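PDB 4G97: response regulator receiver from Brucella melitensis biovar Abortus, which probably acts as a response regulator of the PhyR type, coupling a sigma-factor-like region to a receiver domain in two-component signal transduction. Local coordinates for residues P95-L100 against E114-D119; P185-A190 against A248-A253. One frame throughout, in Å; residues are numbered along the deposited sequence.

Interaction 1: P95-L100 against E114-D119; sequences PRQAFL and EILEVD
L116 holds its CG anti to its own carbonyl carbon, chi1 -70°, and this sends the forked end of the side chain at Q97 and A98. Q97 has the same first torsion and an extended chain, which carries its amide oxygen to one leucine methyl. The two methyls of L116 divide the work. CD1 sits against A98, 3.8 Å from A98 CA and 3.9 Å from A98 CB. CD2 goes to Q97, where it lies 3.4 Å from the amide oxygen OE1 and 4.2 Å from CB. The side chains of Q97 and L116 cross at a slant. The touch on OE1 is a carbon against an oxygen and provides no hydrogen bond. The amide has another tie: NE2 makes a weak hydrogen bond to the backbone O of A92.

The contact is small, 119 Å² over both sides, and a single leucine supplies all of it from 114-119. The backbones come nearest at A98 and L116, whose CA atoms are 7.6 Å apart. The same alanine also packs on F123 of helix 120-135, and Q97 touches L21 of helix 11-22. L116 is the last residue of its helix. The chain then turns off at E117, which has positive phi, and E117 OE2 forms a salt bridge with R58 NE. The arrangement is packing between helices 94-104 and 109-116 of the sigma-like, helix-turn-helix-related region, and the end of the second helix is a Schellman motif.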
loop_
_atom_site.group_PDB
_atom_site.type_symbol
_atom_site.label_atom_id
_atom_site.label_comp_id
_atom_site.label_asym_id
_atom_site.label_seq_id
_atom_site.Cartn_x
_atom_site.Cartn_y
_atom_site.Cartn_z
ATOM N N PRO A 95 9.928 -8.366 8.611
ATOM C CA PRO A 95 8.796 -8.052 9.509
ATOM C C PRO A 95 7.765 -7.145 8.826
ATOM O O PRO A 95 6.576 -7.274 9.086
ATOM C CB PRO A 95 9.463 -7.354 10.705
ATOM C CG PRO A 95 10.904 -7.673 10.596
ATOM C CD PRO A 95 11.173 -7.762 9.125
ATOM N N ARG A 96 8.219 -6.255 7.922
ATOM C CA ARG A 96 7.319 -5.384 7.152
ATOM C C ARG A 96 6.513 -6.213 6.149
ATOM O O ARG A 96 5.324 -5.968 5.998
ATOM C CB ARG A 96 8.064 -4.213 6.499
ATOM C CG ARG A 96 8.458 -3.186 7.544
ATOM C CD ARG A 96 9.088 -1.937 6.981
ATOM N NE ARG A 96 9.304 -0.956 8.051
ATOM C CZ ARG A 96 8.425 -0.038 8.431
ATOM N NH1 ARG A 96 7.252 0.070 7.811
ATOM N NH2 ARG A 96 8.717 0.796 9.424
ATOM N N GLN A 97 7.126 -7.269 5.567
ATOM C CA GLN A 97 6.437 -8.213 4.673
ATOM C C GLN A 97 5.353 -8.955 5.454
ATOM O O GLN A 97 4.237 -9.107 4.964
ATOM C CB GLN A 97 7.420 -9.244 4.108
ATOM C CG GLN A 97 8.455 -8.661 3.168
ATOM C CD GLN A 97 9.336 -9.720 2.571
ATOM O OE1 GLN A 97 8.874 -10.779 2.147
ATOM N NE2 GLN A 97 10.625 -9.427 2.486
ATOM N N ALA A 98 5.680 -9.379 6.695
ATOM C CA ALA A 98 4.771 -10.125 7.546
ATOM C C ALA A 98 3.543 -9.293 7.904
ATOM O O ALA A 98 2.413 -9.753 7.719
ATOM C CB ALA A 98 5.508 -10.611 8.797
ATOM N N PHE A 99 3.755 -8.045 8.350
ATOM C CA PHE A 99 2.663 -7.143 8.714
ATOM C C PHE A 99 1.799 -6.796 7.503
ATOM O O PHE A 99 0.561 -6.766 7.617
ATOM C CB PHE A 99 3.214 -5.869 9.385
ATOM C CG PHE A 99 2.201 -5.189 10.277
ATOM C CD1 PHE A 99 2.102 -5.519 11.624
ATOM C CD2 PHE A 99 1.342 -4.221 9.769
ATOM C CE1 PHE A 99 1.142 -4.910 12.441
ATOM C CE2 PHE A 99 0.388 -3.607 10.590
ATOM C CZ PHE A 99 0.301 -3.950 11.921
ATOM N N LEU A 100 2.438 -6.584 6.328
ATOM C CA LEU A 100 1.711 -6.263 5.098
ATOM C C LEU A 100 0.778 -7.415 4.707
ATOM O O LEU A 100 -0.387 -7.167 4.432
ATOM C CB LEU A 100 2.647 -5.876 3.936
ATOM C CG LEU A 100 3.343 -4.487 4.019
ATOM C CD1 LEU A 100 4.203 -4.262 2.812
ATOM C CD2 LEU A 100 2.332 -3.335 4.094
ATOM N N GLU A 114 2.992 -19.496 5.898
ATOM C CA GLU A 114 3.183 -20.420 4.782
ATOM C C GLU A 114 3.745 -19.639 3.577
ATOM O O GLU A 114 4.680 -20.118 2.935
ATOM C CB GLU A 114 1.868 -21.140 4.444
ATOM C CG GLU A 114 2.045 -22.186 3.352
ATOM C CD GLU A 114 0.782 -22.798 2.788
ATOM O OE1 GLU A 114 -0.314 -22.517 3.321
ATOM O OE2 GLU A 114 0.891 -23.564 1.805
ATOM N N ILE A 115 3.223 -18.396 3.318
ATOM C CA ILE A 115 3.741 -17.526 2.247
ATOM C C ILE A 115 5.221 -17.220 2.483
ATOM O O ILE A 115 6.017 -17.294 1.539
ATOM C CB ILE A 115 2.901 -16.217 2.106
ATOM C CG1 ILE A 115 1.538 -16.519 1.457
ATOM C CG2 ILE A 115 3.665 -15.123 1.343
ATOM C CD1 ILE A 115 0.536 -15.532 1.671
ATOM N N LEU A 116 5.585 -16.871 3.736
ATOM C CA LEU A 116 6.969 -16.519 4.071
ATOM C C LEU A 116 7.899 -17.713 4.333
ATOM O O LEU A 116 9.108 -17.511 4.422
ATOM C CB LEU A 116 7.054 -15.493 5.206
ATOM C CG LEU A 116 6.587 -14.071 4.888
ATOM C CD1 LEU A 116 6.510 -13.251 6.138
ATOM C CD2 LEU A 116 7.471 -13.391 3.827
ATOM N N GLU A 117 7.345 -18.941 4.420
ATOM C CA GLU A 117 8.102 -20.196 4.623
ATOM C C GLU A 117 8.822 -20.198 5.972
ATOM O O GLU A 117 10.031 -20.422 6.041
ATOM C CB GLU A 117 9.091 -20.470 3.467
ATOM C CG GLU A 117 8.454 -20.575 2.094
ATOM C CD GLU A 117 9.344 -21.113 0.994
ATOM O OE1 GLU A 117 10.586 -20.987 1.101
ATOM O OE2 GLU A 117 8.792 -21.617 -0.007
ATOM N N VAL A 118 8.062 -19.897 7.032
ATOM C CA VAL A 118 8.508 -19.839 8.424
ATOM C C VAL A 118 7.464 -20.567 9.255
ATOM O O VAL A 118 6.315 -20.692 8.810
ATOM C CB VAL A 118 8.749 -18.382 8.955
ATOM C CG1 VAL A 118 9.883 -17.687 8.207
ATOM C CG2 VAL A 118 7.477 -17.536 8.922
ATOM N N ASP A 119 7.862 -21.055 10.451
ATOM C CA ASP A 119 6.961 -21.722 11.394
ATOM C C ASP A 119 6.090 -20.648 12.030
ATOM O O ASP A 119 6.526 -19.494 12.112
ATOM C CB ASP A 119 7.765 -22.441 12.473
#

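Interaction 2: P185-A190 against A248-A253; sequences PRMVLA and ALISQA
The receiver domain has a central parallel sheet, and this contact lays its last helix, 243-265, over the middle strand, 187-191. This is the alpha/beta packing of the CheY-like fold. The short segments run roughly antiparallel, at 147°, with their axes 11.0 Å apart. M187 and L189 both start out from the strand with CB toward the helix.

M187 makes two of the three touches. Its CG is anti to the backbone N, chi1 -176°, and the chain stays straight until it bends at chi3, -81°. The bend brings the sulfur and the terminal methyl to different helix residues. SD lies 4.0 Å from I250 CG2, while the terminal methyl CE lies 3.7 Å from A253 CB. The methionine and the isoleucine cross at an angle. L189 adds a looser touch, its CD2 being 4.2 Å from I250 CG1. I250 thus meets the strand with both branches, CG2 for M187 and CG1 for L189.

I250 and A253 also pack on I216 of the neighbouring strand 215-219, so the helix spans more than one strand. Just before the strand, R186 NH2 forms a salt bridge with E257 OE2 farther along the same helix. The four touching residues are buried and meet through carbon and sulfur alone. The contact itself therefore rests on shape and exclusion of water, with no directional bond between its segments.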
loop_
_atom_site.group_PDB
_atom_site.type_symbol
_atom_site.label_atom_id
_atom_site.label_comp_id
_atom_site.label_asym_id
_atom_site.label_seq_id
_atom_site.Cartn_x
_atom_site.Cartn_y
_atom_site.Cartn_z
ATOM N N PRO A 185 0.695 20.294 3.759
ATOM C CA PRO A 185 0.874 19.012 4.466
ATOM C C PRO A 185 2.026 18.203 3.857
ATOM O O PRO A 185 2.403 18.399 2.704
ATOM C CB PRO A 185 -0.475 18.319 4.274
ATOM C CG PRO A 185 -0.984 18.869 3.004
ATOM C CD PRO A 185 -0.571 20.304 3.002
ATOM N N ARG A 186 2.573 17.298 4.646
ATOM C CA ARG A 186 3.702 16.469 4.260
ATOM C C ARG A 186 3.264 15.190 3.511
ATOM O O ARG A 186 4.053 14.598 2.776
ATOM C CB ARG A 186 4.471 16.129 5.551
ATOM C CG ARG A 186 5.835 15.473 5.395
ATOM C CD ARG A 186 6.801 16.349 4.637
ATOM N NE ARG A 186 8.073 15.664 4.395
ATOM C CZ ARG A 186 8.318 14.845 3.378
ATOM N NH1 ARG A 186 7.361 14.553 2.507
ATOM N NH2 ARG A 186 9.515 14.295 3.237
ATOM N N MET A 187 1.991 14.804 3.689
ATOM C CA MET A 187 1.380 13.599 3.136
ATOM C C MET A 187 -0.083 13.875 2.826
ATOM O O MET A 187 -0.717 14.723 3.473
ATOM C CB MET A 187 1.496 12.463 4.189
ATOM C CG MET A 187 0.990 11.097 3.719
ATOM S SD MET A 187 1.263 9.764 4.917
ATOM C CE MET A 187 2.889 9.393 4.614
ATOM N N VAL A 188 -0.638 13.116 1.859
ATOM C CA VAL A 188 -2.042 13.202 1.465
ATOM C C VAL A 188 -2.670 11.795 1.494
ATOM O O VAL A 188 -2.053 10.840 1.019
ATOM C CB VAL A 188 -2.207 13.897 0.067
ATOM C CG1 VAL A 188 -3.661 13.925 -0.385
ATOM C CG2 VAL A 188 -1.643 15.318 0.083
ATOM N N LEU A 189 -3.903 11.687 2.041
ATOM C CA LEU A 189 -4.723 10.467 2.018
ATOM C C LEU A 189 -5.941 10.910 1.223
ATOM O O LEU A 189 -6.672 11.797 1.676
ATOM C CB LEU A 189 -5.100 9.974 3.427
ATOM C CG LEU A 189 -3.955 9.975 4.453
ATOM C CD1 LEU A 189 -4.455 9.711 5.810
ATOM C CD2 LEU A 189 -2.872 9.003 4.099
ATOM N N ALA A 190 -6.064 10.405 -0.033
ATOM C CA ALA A 190 -7.102 10.846 -0.961
ATOM C C ALA A 190 -8.065 9.782 -1.439
ATOM O O ALA A 190 -7.645 8.715 -1.907
ATOM C CB ALA A 190 -6.467 11.518 -2.174
ATOM N N ALA A 248 -0.599 0.401 8.368
ATOM C CA ALA A 248 0.461 -0.268 7.622
ATOM C C ALA A 248 0.910 0.527 6.431
ATOM O O ALA A 248 2.110 0.627 6.201
ATOM C CB ALA A 248 -0.004 -1.645 7.167
ATOM N N LEU A 249 -0.036 1.063 5.650
ATOM C CA LEU A 249 0.311 1.810 4.454
ATOM C C LEU A 249 0.918 3.177 4.753
ATOM O O LEU A 249 1.829 3.579 4.046
ATOM C CB LEU A 249 -0.821 1.860 3.449
ATOM C CG LEU A 249 -1.191 0.486 2.860
ATOM C CD1 LEU A 249 -2.502 0.565 2.123
ATOM C CD2 LEU A 249 -0.074 -0.064 1.964
ATOM N N ILE A 250 0.479 3.844 5.843
ATOM C CA ILE A 250 1.108 5.099 6.269
ATOM C C ILE A 250 2.550 4.810 6.679
ATOM O O ILE A 250 3.458 5.532 6.262
ATOM C CB ILE A 250 0.331 5.860 7.382
ATOM C CG1 ILE A 250 -1.007 6.359 6.835
ATOM C CG2 ILE A 250 1.174 7.060 7.899
ATOM C CD1 ILE A 250 -1.970 6.818 7.919
ATOM N N SER A 251 2.757 3.737 7.461
ATOM C CA SER A 251 4.076 3.308 7.906
ATOM C C SER A 251 5.016 3.074 6.707
ATOM O O SER A 251 6.142 3.578 6.711
ATOM C CB SER A 251 3.974 2.042 8.750
ATOM O OG SER A 251 5.272 1.614 9.126
ATOM N N GLN A 252 4.567 2.307 5.692
ATOM C CA GLN A 252 5.378 2.073 4.491
ATOM C C GLN A 252 5.698 3.375 3.775
ATOM O O GLN A 252 6.843 3.587 3.384
ATOM C CB GLN A 252 4.676 1.123 3.511
ATOM C CG GLN A 252 4.597 -0.312 3.980
ATOM C CD GLN A 252 5.939 -0.938 4.211
ATOM O OE1 GLN A 252 6.330 -1.139 5.340
ATOM N NE2 GLN A 252 6.652 -1.301 3.158
ATOM N N ALA A 253 4.697 4.241 3.589
ATOM C CA ALA A 253 4.875 5.516 2.875
ATOM C C ALA A 253 5.945 6.405 3.527
ATOM O O ALA A 253 6.718 7.041 2.810
ATOM C CB ALA A 253 3.558 6.266 2.779
#

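In the fold
From the N terminus, helices 11-22 and 52-64 come first, and both later pack against residues of interaction 1. Interaction 1 then closes a short loop of 13 residues, joining consecutive helices 94-104 and 109-116. Interaction 2 opens only after that one is complete, so the two are in series and neither nests nor crosses. It spans 57 residues and brings helix 243-265 back to the central strand. Their centres are 23 Å apart, yet the segments 95-100 and 248-253 touch: R96 NH1 probably bonds to S251 OG and Q252 OE1, and F99 packs on A248. Helix 243-265 thereby ties the sigma-like region to the receiver domain.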